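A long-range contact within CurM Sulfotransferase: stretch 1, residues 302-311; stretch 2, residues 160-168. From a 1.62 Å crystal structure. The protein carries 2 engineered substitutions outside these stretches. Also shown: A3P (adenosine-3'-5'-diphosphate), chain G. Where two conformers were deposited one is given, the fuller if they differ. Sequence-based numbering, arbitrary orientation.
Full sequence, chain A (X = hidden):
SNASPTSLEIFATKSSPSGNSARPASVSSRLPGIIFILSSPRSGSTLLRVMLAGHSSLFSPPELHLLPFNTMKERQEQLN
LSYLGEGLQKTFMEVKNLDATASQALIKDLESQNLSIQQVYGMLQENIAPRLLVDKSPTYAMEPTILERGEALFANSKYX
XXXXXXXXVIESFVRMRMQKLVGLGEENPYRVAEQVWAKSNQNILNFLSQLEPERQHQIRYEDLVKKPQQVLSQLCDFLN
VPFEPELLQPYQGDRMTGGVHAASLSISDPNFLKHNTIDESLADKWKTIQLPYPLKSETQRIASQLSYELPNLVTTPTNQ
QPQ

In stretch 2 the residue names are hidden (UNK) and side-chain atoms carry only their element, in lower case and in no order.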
# COMPACT_ATOMS: atom_id res chain seq x y z
N ILE A 302 -19.64 2.28 -8.69
CA ILE A 302 -18.19 2.45 -8.54
C ILE A 302 -17.45 1.59 -9.56
O ILE A 302 -16.51 2.06 -10.22
CB ILE A 302 -17.72 2.14 -7.09
CG1 ILE A 302 -18.38 3.10 -6.09
CG2 ILE A 302 -16.19 2.27 -6.97
CD1 ILE A 302 -18.23 2.66 -4.64
N ALA A 303 -17.89 0.34 -9.71
CA ALA A 303 -17.29 -0.57 -10.68
C ALA A 303 -17.39 -0.01 -12.09
O ALA A 303 -16.43 -0.09 -12.87
CB ALA A 303 -17.94 -1.96 -10.60
N SER A 304 -18.54 0.58 -12.41
CA SER A 304 -18.76 1.21 -13.72
C SER A 304 -17.81 2.38 -13.94
O SER A 304 -17.22 2.52 -15.02
CB SER A 304 -20.21 1.66 -13.86
OG SER A 304 -21.09 0.55 -13.89
N GLN A 305 -17.64 3.21 -12.91
CA GLN A 305 -16.73 4.35 -13.02
C GLN A 305 -15.31 3.89 -13.28
O GLN A 305 -14.56 4.55 -14.00
CB GLN A 305 -16.78 5.25 -11.78
CG GLN A 305 -16.04 6.57 -12.02
CD GLN A 305 -16.00 7.50 -10.83
OE1 GLN A 305 -16.80 7.38 -9.89
NE2 GLN A 305 -15.09 8.47 -10.88
N LEU A 306 -14.95 2.75 -12.70
CA LEU A 306 -13.63 2.16 -12.87
C LEU A 306 -13.52 1.24 -14.09
O LEU A 306 -12.49 0.60 -14.28
CB LEU A 306 -13.22 1.39 -11.60
CG LEU A 306 -13.03 2.23 -10.34
CD1 LEU A 306 -12.77 1.33 -9.14
CD2 LEU A 306 -11.89 3.24 -10.50
N SER A 307 -14.58 1.18 -14.89
CA SER A 307 -14.60 0.38 -16.13
C SER A 307 -14.45 -1.13 -15.92
O SER A 307 -13.91 -1.83 -16.78
CB SER A 307 -13.55 0.88 -17.13
OG SER A 307 -13.81 2.21 -17.52
N TYR A 308 -14.93 -1.65 -14.79
CA TYR A 308 -14.97 -3.09 -14.57
C TYR A 308 -16.32 -3.68 -14.99
O TYR A 308 -17.37 -3.12 -14.66
CB TYR A 308 -14.70 -3.43 -13.10
CG TYR A 308 -13.24 -3.39 -12.72
CD1 TYR A 308 -12.31 -4.24 -13.32
CD2 TYR A 308 -12.78 -2.49 -11.75
CE1 TYR A 308 -10.97 -4.20 -12.96
CE2 TYR A 308 -11.45 -2.45 -11.39
CZ TYR A 308 -10.55 -3.31 -12.00
OH TYR A 308 -9.22 -3.26 -11.63
N GLU A 309 -16.27 -4.81 -15.70
CA GLU A 309 -17.46 -5.55 -16.12
C GLU A 309 -17.90 -6.50 -15.03
O GLU A 309 -17.07 -7.12 -14.37
CB GLU A 309 -17.16 -6.37 -17.38
CG GLU A 309 -16.63 -5.58 -18.56
CD GLU A 309 -16.08 -6.47 -19.66
OE1 GLU A 309 -16.50 -7.65 -19.77
OE2 GLU A 309 -15.20 -6.00 -20.42
N LEU A 310 -19.21 -6.63 -14.85
CA LEU A 310 -19.75 -7.50 -13.82
C LEU A 310 -20.54 -8.66 -14.42
O LEU A 310 -21.73 -8.52 -14.72
CB LEU A 310 -20.63 -6.69 -12.84
CG LEU A 310 -19.95 -5.52 -12.12
CD1 LEU A 310 -20.97 -4.80 -11.24
CD2 LEU A 310 -18.76 -5.98 -11.28
N PRO A 311 -19.88 -9.82 -14.61
CA PRO A 311 -20.59 -10.97 -15.19
C PRO A 311 -21.61 -11.61 -14.24
O PRO A 311 -21.71 -11.21 -13.07
CB PRO A 311 -19.46 -11.96 -15.53
CG PRO A 311 -18.29 -11.53 -14.73
CD PRO A 311 -18.44 -10.07 -14.43
N UNK A 160 -0.16 6.94 -6.77
CA UNK A 160 -0.46 5.79 -7.62
C UNK A 160 -1.74 5.16 -7.09
O UNK A 160 -1.77 4.68 -5.95
c UNK A 160 2.00 5.38 -8.02
c UNK A 160 3.21 4.49 -7.67
c UNK A 160 0.32 3.54 -8.45
c UNK A 160 0.67 4.76 -7.58
N UNK A 161 -2.79 5.16 -7.91
CA UNK A 161 -4.08 4.60 -7.53
C UNK A 161 -4.18 3.22 -8.15
O UNK A 161 -4.36 3.08 -9.36
c UNK A 161 -7.68 5.54 -8.52
c UNK A 161 -8.26 3.71 -6.52
c UNK A 161 -6.64 5.04 -7.75
o UNK A 161 -10.57 3.82 -7.13
c UNK A 161 -5.22 5.52 -8.00
c UNK A 161 -6.94 4.12 -6.73
c UNK A 161 -9.28 4.22 -7.31
c UNK A 161 -9.00 5.13 -8.32
N UNK A 162 -4.02 2.20 -7.30
CA UNK A 162 -4.06 0.80 -7.71
C UNK A 162 -5.46 0.24 -7.47
O UNK A 162 -5.98 0.31 -6.36
c UNK A 162 -1.96 -2.12 -6.18
c UNK A 162 -3.01 0.00 -6.94
c UNK A 162 -2.61 -1.88 -8.60
c UNK A 162 -2.96 -1.51 -7.15
N UNK A 163 -6.07 -0.28 -8.54
CA UNK A 163 -7.42 -0.84 -8.48
C UNK A 163 -7.44 -2.30 -8.92
O UNK A 163 -6.63 -2.72 -9.75
c UNK A 163 -8.44 -0.02 -9.34
c UNK A 163 -8.06 0.00 -10.81
c UNK A 163 -8.58 1.40 -8.82
N UNK A 164 -8.35 -3.08 -8.34
CA UNK A 164 -8.57 -4.47 -8.74
C UNK A 164 -10.07 -4.73 -8.80
O UNK A 164 -10.84 -4.10 -8.09
c UNK A 164 -6.54 -10.16 -7.20
n UNK A 164 -7.07 -9.13 -7.85
c UNK A 164 -7.91 -6.88 -8.23
n UNK A 164 -6.08 -9.99 -5.96
c UNK A 164 -7.13 -7.77 -7.31
n UNK A 164 -6.50 -11.35 -7.77
c UNK A 164 -7.87 -5.42 -7.77
N UNK A 165 -10.47 -5.67 -9.66
CA UNK A 165 -11.88 -6.01 -9.82
C UNK A 165 -12.50 -6.34 -8.47
O UNK A 165 -11.91 -7.07 -7.67
n UNK A 165 -15.25 -7.56 -12.44
c UNK A 165 -13.93 -7.20 -12.50
c UNK A 165 -13.40 -7.42 -11.27
n UNK A 165 -14.42 -7.93 -10.50
c UNK A 165 -15.52 -8.00 -11.22
c UNK A 165 -12.01 -7.21 -10.76
N UNK A 166 -13.71 -5.82 -8.21
CA UNK A 166 -14.32 -6.07 -6.90
C UNK A 166 -14.55 -7.56 -6.58
O UNK A 166 -14.44 -7.95 -5.41
c UNK A 166 -15.93 -5.18 -8.46
c UNK A 166 -14.57 -4.98 -9.06
c UNK A 166 -15.67 -5.31 -6.98
N UNK A 167 -14.85 -8.38 -7.58
CA UNK A 167 -15.08 -9.82 -7.31
C UNK A 167 -13.81 -10.45 -6.74
O UNK A 167 -13.87 -11.24 -5.80
c UNK A 167 -19.39 -9.94 -10.25
c UNK A 167 -15.47 -10.57 -8.58
c UNK A 167 -18.98 -9.16 -9.19
c UNK A 167 -16.85 -10.34 -9.14
o UNK A 167 -20.63 -9.76 -10.80
c UNK A 167 -18.56 -10.92 -10.77
c UNK A 167 -17.71 -9.35 -8.63
c UNK A 167 -17.30 -11.11 -10.21
N UNK A 168 -12.67 -10.09 -7.33
CA UNK A 168 -11.38 -10.64 -6.91
C UNK A 168 -11.03 -10.19 -5.50
O UNK A 168 -10.57 -10.99 -4.68
o UNK A 168 -10.61 -10.62 -9.21
c UNK A 168 -10.28 -10.22 -7.89
P1 A3P G . -4.59 -13.49 -2.59
O1P A3P G . -5.53 -13.55 -1.41
O2P A3P G . -3.26 -14.16 -2.33
O3P A3P G . -5.25 -13.87 -3.88
P2 A3P G . -2.30 -6.80 -1.18
O4P A3P G . -2.84 -5.48 -1.64
O5P A3P G . -2.91 -7.33 0.09
O6P A3P G . -0.80 -6.86 -1.20
O5' A3P G . -2.80 -7.85 -2.30
C5' A3P G . -2.66 -9.26 -2.05
C4' A3P G . -2.97 -9.96 -3.35
O4' A3P G . -1.90 -9.71 -4.27
C3' A3P G . -2.99 -11.46 -3.21
O3' A3P G . -4.27 -11.90 -2.71
C2' A3P G . -2.70 -11.90 -4.64
O2' A3P G . -3.90 -12.00 -5.40
C1' A3P G . -1.86 -10.77 -5.22
N9 A3P G . -0.45 -11.21 -5.38
C8 A3P G . 0.47 -11.42 -4.42
N7 A3P G . 1.65 -11.85 -4.95
C5 A3P G . 1.47 -11.91 -6.29
C6 A3P G . 2.30 -12.27 -7.46
N6 A3P G . 3.59 -12.66 -7.29
N1 A3P G . 1.72 -12.19 -8.69
C2 A3P G . 0.44 -11.79 -8.86
N3 A3P G . -0.36 -11.44 -7.84
C4 A3P G . 0.10 -11.48 -6.57

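Position 160, in a strand that begins earlier in the chain, has four side-chain carbons, forked at the first, one arm two carbons long. The side chain stays out of reach of stretch 1. That branching is isoleucine, Ile160.

Position 161 carries one carbon, then a six-carbon ring bearing an oxygen that lies 3.7 Å from Leu306 CD2, and its CA-to-CB bond points toward stretch 1. The phenol pattern gives Tyr161, whose hydroxyl is hydrogen-bonded elsewhere in the structure.

Position 162 has four carbons forked at the second and does not reach stretch 1, as expected where a strand alternates its sides. It is Leu162.

Position 163 returns toward stretch 1 with only three carbons, one carrying the other two; one arm comes within 4.1 Å of Leu306 CD2 and the other within 3.6 Å of Tyr308 OH. It is Val163, and the arms are CG1 and CG2 in that order. The short branched side chain thus touches two neighbours at once.

Position 164 has three carbons, a nitrogen, then a carbon with two more nitrogens, a guanidinium. Its CA-to-CB bond points away from stretch 1, yet its backbone still packs closely, with CA 3.2 Å from Tyr308 OH. This is Arg164, whose NH1 donates a hydrogen bond to O2' of adenosine-3'-5'-diphosphate at 3.0 Å.

Position 165 shows one carbon and a five-membered ring of three carbons and two nitrogens, one of them 2.7 Å from Glu309 O. Its CA rests over the face of the Tyr308 ring, 3.7 Å from the centroid, in a CH-pi contact. It is histidine, and both nitrogens of His165 are employed. NE2 donates to that carbonyl in a nearly straight bond (169°), while ND1 accepts from the backbone N of position 167 at 3.0 Å, capping the helix that follows.

Position 166 has three carbons closing a ring onto its own backbone nitrogen; one ring carbon lies 4.1 Å from Leu310 CD2 and 4.4 Å from Ala303 CB, another 4.1 Å from Tyr308 CD2. This is Pro166, in the first turn of the helix, and the carbons are CG and CD.

Position 167 repeats the phenol pattern, and its oxygen is 2.9 Å from Pro311 O; two of its ring carbons lie 3.8 Å from Leu310 CD2 and 3.8 Å from Pro311 CD. It is Tyr167, whose OH donates to that carbonyl, and the ring carbons are CE1 and CE2 in that order.

Position 168 ends with one carbon and one oxygen, out of reach of stretch 1: Ser168.

The contact works by giving a loop both a plug and two pins. After the helix of stretch 1 closes in a Schellman motif at Ser307, Tyr308 turns its ring onto the strand-to-helix junction, covered on one face by the His165 backbone. Glu309 points its CB away yet offers its carbonyl, and Pro311 offers another; side chains of stretch 2 bind both. The polar bonds depend on backbone acceptors, and apolar packing fills the space around them.

Stretch 2 (160-168) IYLVRHPYS
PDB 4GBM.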